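PDB 1VPD: tartronate semialdehyde reductase from Salmonella typhimurium, which probably catalyses the NAD(P)H-dependent reduction of tartronate semialdehyde to D-glycerate, the last step in converting galactarate to D-glycerate. Local coordinates for residues V265-M268 and M269-L272; L285-Y288 and Y289-L292. All coordinates share one frame; numbering follows the deposited sequence.

Contact 1. Residues V265-M268 and M269-L272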
loop_
_atom_site.group_PDB
_atom_site.type_symbol
_atom_site.label_atom_id
_atom_site.label_comp_id
_atom_site.label_asym_id
_atom_site.label_seq_id
_atom_site.Cartn_x
_atom_site.Cartn_y
_atom_site.Cartn_z
ATOM N N VAL A 265 -6.619 13.995 11.555
ATOM C CA VAL A 265 -7.218 12.737 11.077
ATOM C C VAL A 265 -6.626 11.519 11.802
ATOM O O VAL A 265 -7.339 10.551 12.072
ATOM C CB VAL A 265 -7.154 12.638 9.552
ATOM C CG1 VAL A 265 -7.593 11.269 9.076
ATOM C CG2 VAL A 265 -8.016 13.728 8.953
HETATM N N MSE A 266 -5.364 11.599 12.195
HETATM C CA MSE A 266 -4.769 10.574 13.044
HETATM C C MSE A 266 -5.559 10.364 14.334
HETATM O O MSE A 266 -5.829 9.210 14.697
HETATM C CB MSE A 266 -3.305 10.866 13.365
HETATM C CG MSE A 266 -2.717 10.021 14.477
HETATM SE SE MSE A 266 -2.684 8.104 14.004
HETATM C CE MSE A 266 -0.756 7.890 13.918
ATOM N N GLU A 267 -5.969 11.443 14.992
ATOM C CA GLU A 267 -6.738 11.309 16.223
ATOM C C GLU A 267 -8.111 10.711 15.934
ATOM O O GLU A 267 -8.626 9.948 16.761
ATOM C CB GLU A 267 -6.841 12.638 16.971
ATOM C CG GLU A 267 -5.470 13.183 17.430
ATOM C CD GLU A 267 -4.636 12.175 18.197
ATOM O OE1 GLU A 267 -5.170 11.606 19.185
ATOM O OE2 GLU A 267 -3.446 11.960 17.815
HETATM N N MSE A 268 -8.704 11.048 14.794
HETATM C CA MSE A 268 -9.957 10.414 14.372
HETATM C C MSE A 268 -9.774 8.898 14.210
HETATM O O MSE A 268 -10.638 8.098 14.651
HETATM C CB MSE A 268 -10.477 10.993 13.045
HETATM C CG MSE A 268 -10.742 12.486 13.085
HETATM SE SE MSE A 268 -11.417 13.073 11.364
HETATM C CE MSE A 268 -11.171 14.977 11.710
HETATM N N MSE A 269 -8.682 8.503 13.565
HETATM C CA MSE A 269 -8.384 7.090 13.395
HETATM C C MSE A 269 -8.113 6.391 14.730
HETATM O O MSE A 269 -8.524 5.229 14.905
HETATM C CB MSE A 269 -7.229 6.893 12.409
HETATM C CG MSE A 269 -7.572 7.272 10.981
HETATM SE SE MSE A 269 -6.179 6.631 9.813
HETATM C CE MSE A 269 -6.939 7.324 8.144
ATOM N N GLN A 270 -7.499 7.091 15.696
ATOM C CA GLN A 270 -7.353 6.518 17.053
ATOM C C GLN A 270 -8.729 6.239 17.681
ATOM O O GLN A 270 -8.946 5.180 18.295
ATOM C CB GLN A 270 -6.486 7.407 17.958
ATOM C CG GLN A 270 -5.043 7.488 17.498
ATOM C CD GLN A 270 -4.259 6.196 17.727
ATOM O OE1 GLN A 270 -4.578 5.414 18.646
ATOM N NE2 GLN A 270 -3.248 5.953 16.887
ATOM N N ALA A 271 -9.664 7.171 17.515
ATOM C CA ALA A 271 -11.014 6.967 18.011
ATOM C C ALA A 271 -11.677 5.758 17.336
ATOM O O ALA A 271 -12.332 4.948 18.022
ATOM C CB ALA A 271 -11.855 8.233 17.824
ATOM N N LEU A 272 -11.512 5.639 16.017
ATOM C CA LEU A 272 -12.083 4.513 15.269
ATOM C C LEU A 272 -11.513 3.180 15.739
ATOM O O LEU A 272 -12.268 2.207 15.937
ATOM C CB LEU A 272 -11.873 4.692 13.776
ATOM C CG LEU A 272 -12.777 5.747 13.139
ATOM C CD1 LEU A 272 -12.298 6.122 11.775
ATOM C CD2 LEU A 272 -14.241 5.264 13.103
#

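Contact 2. Residues L285-Y288 and Y289-L292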
loop_
_atom_site.group_PDB
_atom_site.type_symbol
_atom_site.label_atom_id
_atom_site.label_comp_id
_atom_site.label_asym_id
_atom_site.label_seq_id
_atom_site.Cartn_x
_atom_site.Cartn_y
_atom_site.Cartn_z
ATOM N N LEU A 285 -13.704 5.873 8.015
ATOM C CA LEU A 285 -13.583 7.228 8.536
ATOM C C LEU A 285 -14.925 7.927 8.506
ATOM O O LEU A 285 -15.210 8.770 9.351
ATOM C CB LEU A 285 -12.591 8.042 7.707
ATOM C CG LEU A 285 -11.166 8.159 8.168
ATOM C CD1 LEU A 285 -10.339 8.739 7.035
ATOM C CD2 LEU A 285 -11.072 9.022 9.424
ATOM N N ALA A 286 -15.786 7.583 7.547
ATOM C CA ALA A 286 -17.144 8.141 7.518
ATOM C C ALA A 286 -17.918 7.870 8.802
ATOM O O ALA A 286 -18.682 8.731 9.256
ATOM C CB ALA A 286 -17.928 7.627 6.305
ATOM N N CYS A 287 -17.698 6.699 9.396
ATOM C CA CYS A 287 -18.403 6.308 10.613
ATOM C C CYS A 287 -18.056 7.209 11.803
ATOM O O CYS A 287 -18.887 7.423 12.682
ATOM C CB CYS A 287 -18.175 4.830 10.935
ATOM S SG CYS A 287 -18.508 3.715 9.557
ATOM N N TYR A 288 -16.829 7.752 11.829
ATOM C CA TYR A 288 -16.456 8.726 12.843
ATOM C C TYR A 288 -17.379 9.938 12.780
ATOM O O TYR A 288 -17.941 10.377 13.788
ATOM C CB TYR A 288 -14.983 9.138 12.656
ATOM C CG TYR A 288 -14.527 10.235 13.586
ATOM C CD1 TYR A 288 -14.037 9.939 14.850
ATOM C CD2 TYR A 288 -14.575 11.571 13.208
ATOM C CE1 TYR A 288 -13.617 10.951 15.724
ATOM C CE2 TYR A 288 -14.176 12.580 14.074
ATOM C CZ TYR A 288 -13.698 12.265 15.332
ATOM O OH TYR A 288 -13.277 13.250 16.182
ATOM N N TYR A 289 -17.524 10.487 11.588
ATOM C CA TYR A 289 -18.400 11.626 11.382
ATOM C C TYR A 289 -19.870 11.281 11.647
ATOM O O TYR A 289 -20.602 12.085 12.225
ATOM C CB TYR A 289 -18.256 12.130 9.968
ATOM C CG TYR A 289 -16.997 12.940 9.742
ATOM C CD1 TYR A 289 -16.992 14.308 9.951
ATOM C CD2 TYR A 289 -15.817 12.333 9.343
ATOM C CE1 TYR A 289 -15.846 15.057 9.763
ATOM C CE2 TYR A 289 -14.655 13.078 9.135
ATOM C CZ TYR A 289 -14.686 14.440 9.336
ATOM O OH TYR A 289 -13.553 15.187 9.111
ATOM N N GLU A 290 -20.308 10.096 11.212
ATOM C CA GLU A 290 -21.689 9.673 11.448
ATOM C C GLU A 290 -22.013 9.633 12.932
ATOM O O GLU A 290 -23.097 10.021 13.368
ATOM C CB GLU A 290 -21.924 8.288 10.838
ATOM C CG GLU A 290 -21.919 8.288 9.327
ATOM C CD GLU A 290 -22.062 6.905 8.717
ATOM O OE1 GLU A 290 -21.650 5.894 9.350
ATOM O OE2 GLU A 290 -22.564 6.852 7.580
ATOM N N LYS A 291 -21.062 9.149 13.722
ATOM C CA LYS A 291 -21.274 8.996 15.145
ATOM C C LYS A 291 -21.302 10.347 15.848
ATOM O O LYS A 291 -22.110 10.574 16.750
ATOM C CB LYS A 291 -20.231 8.049 15.722
ATOM C CG LYS A 291 -20.566 6.598 15.338
ATOM C CD LYS A 291 -19.492 5.572 15.724
ATOM C CE LYS A 291 -19.933 4.169 15.279
ATOM N NZ LYS A 291 -18.953 3.097 15.615
ATOM N N LEU A 292 -20.453 11.281 15.422
ATOM C CA LEU A 292 -20.452 12.596 16.060
ATOM C C LEU A 292 -21.626 13.496 15.603
ATOM O O LEU A 292 -22.167 14.264 16.397
ATOM C CB LEU A 292 -19.108 13.310 15.820
ATOM C CG LEU A 292 -17.974 13.057 16.823
ATOM C CD1 LEU A 292 -17.485 11.636 16.778
ATOM C CD2 LEU A 292 -16.817 14.022 16.521
#

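Contact 1. Residues V265-M268 and M269-L272
M266 and Q270, one helical turn apart, meet because their first torsions bring two chains alongside each other: M266 has CG anti to its own backbone N (chi1 167°), whereas Q270 places CG anti to its carbonyl carbon (chi1 -66°). Both chains then bend at chi2 and run side by side in the same direction. Their ends approach with SE of M266, a selenomethionine as are M268 and M269, 3.6 Å from the amide nitrogen NE2 of Q270. On another side of the helix, V265 and M269 form the second i to i+4 pair. M269 is extended beyond CG; its side chain runs obliquely across that of V265, and its terminal methyl CE comes within 4.1 Å of CG1 of V265.

The backbone evidence is that of a regular alpha-helix, four consecutive i to i+4 bonds within helix 260-274. The bond from M269 N to V265 O measures 2.9 Å and is fairly straight, with 161° at the hydrogen. That from L272 N to M268 O has the same length, and A271 N reaches E267 O at 3.1 Å. Side-chain carbons settle around the same acceptors: CG of Q270 lies 3.4 Å from O of M266, and CG of L272 lies 3.5 Å from O of M268.

The two pairs also place this helix in the C-terminal domain. V265 and M269 face helix 170-198, through L184, A187 and A183, while M266 and Q270 lean on A246 and I242 of helix 238-255. The side chain of M266 is about 7 Å from that of K243, a predicted NAD(+)-binding residue. All four carbonyls from V265 to M268 accept helix bonds. Among the side chains, V265 and M269 make an apolar contact of methyl groups, while the selenium of M266 packs beside the Q270 amide.

Contact 2. Residues L285-Y288 and Y289-L292
The ring of Y288 carries the methyl CD1 of L292 over one face, in one of the two conformers modelled for that leucine, and turns its own edge toward the face of Y289, all within one alpha-helix, 285-293, in the C-terminal domain and close to the end of the chain. In that conformer the methyl makes a CH-pi contact: CD1 of L292 stands 4.1 Å from the ring centroid of Y288, only 13° off the ring normal. The other methyl of the same conformer, CD2, sits 3.6 Å from OH of Y288. The tyrosines form a T-shaped (edge-to-face) pair with centroids 5.8 Å apart and planes at 84°. Here CD2 of Y288 lies above the Y289 face, toward its rim, while the carbonyl O of L285 meets Y289 at its edge, in the ring plane, 3.6 Å from CD2.

Different first torsions turn these neighbouring rings so that the edge of one meets the face of the other, Y288 with CG anti to the backbone N (chi1 175°) and Y289 with CG anti to the carbonyl carbon. Three i to i+4 bonds mark 285-292 as regular helix, among them E290 N to A286 O at 2.9 Å.

The polar ends reach beyond the helix: Y289 OH bonds to E191 of helix 170-198, K291 forms a salt bridge with D275, and E290 OE2 takes a salt bridge from R230 and a hydrogen bond from V297 N. That double grip on one oxygen helps fix the carboxylate of E290. Its other oxygen, OE1, also hydrogen-bonded outside 285-292, packs 3.8 Å from SG of C287.

From the N terminus, the chain completes its Rossmann-type nucleotide-binding domain before entering the long helix 170-198 and the helices that pack around it. Contact 1 comes first, in helix 260-274, and contact 2 follows in helix 285-293. Each joins adjacent turns of a single helix and closes no loop; they are in series, neither nested nor crossing. Their centres are about 10 Å apart, and they touch directly: CG of M268 lies 3.6 Å from CE2 of Y288, and CD1 of L272 lies 3.7 Å from CA of L285. Both helices also pack on helix 170-198, so three helices of the C-terminal domain meet here.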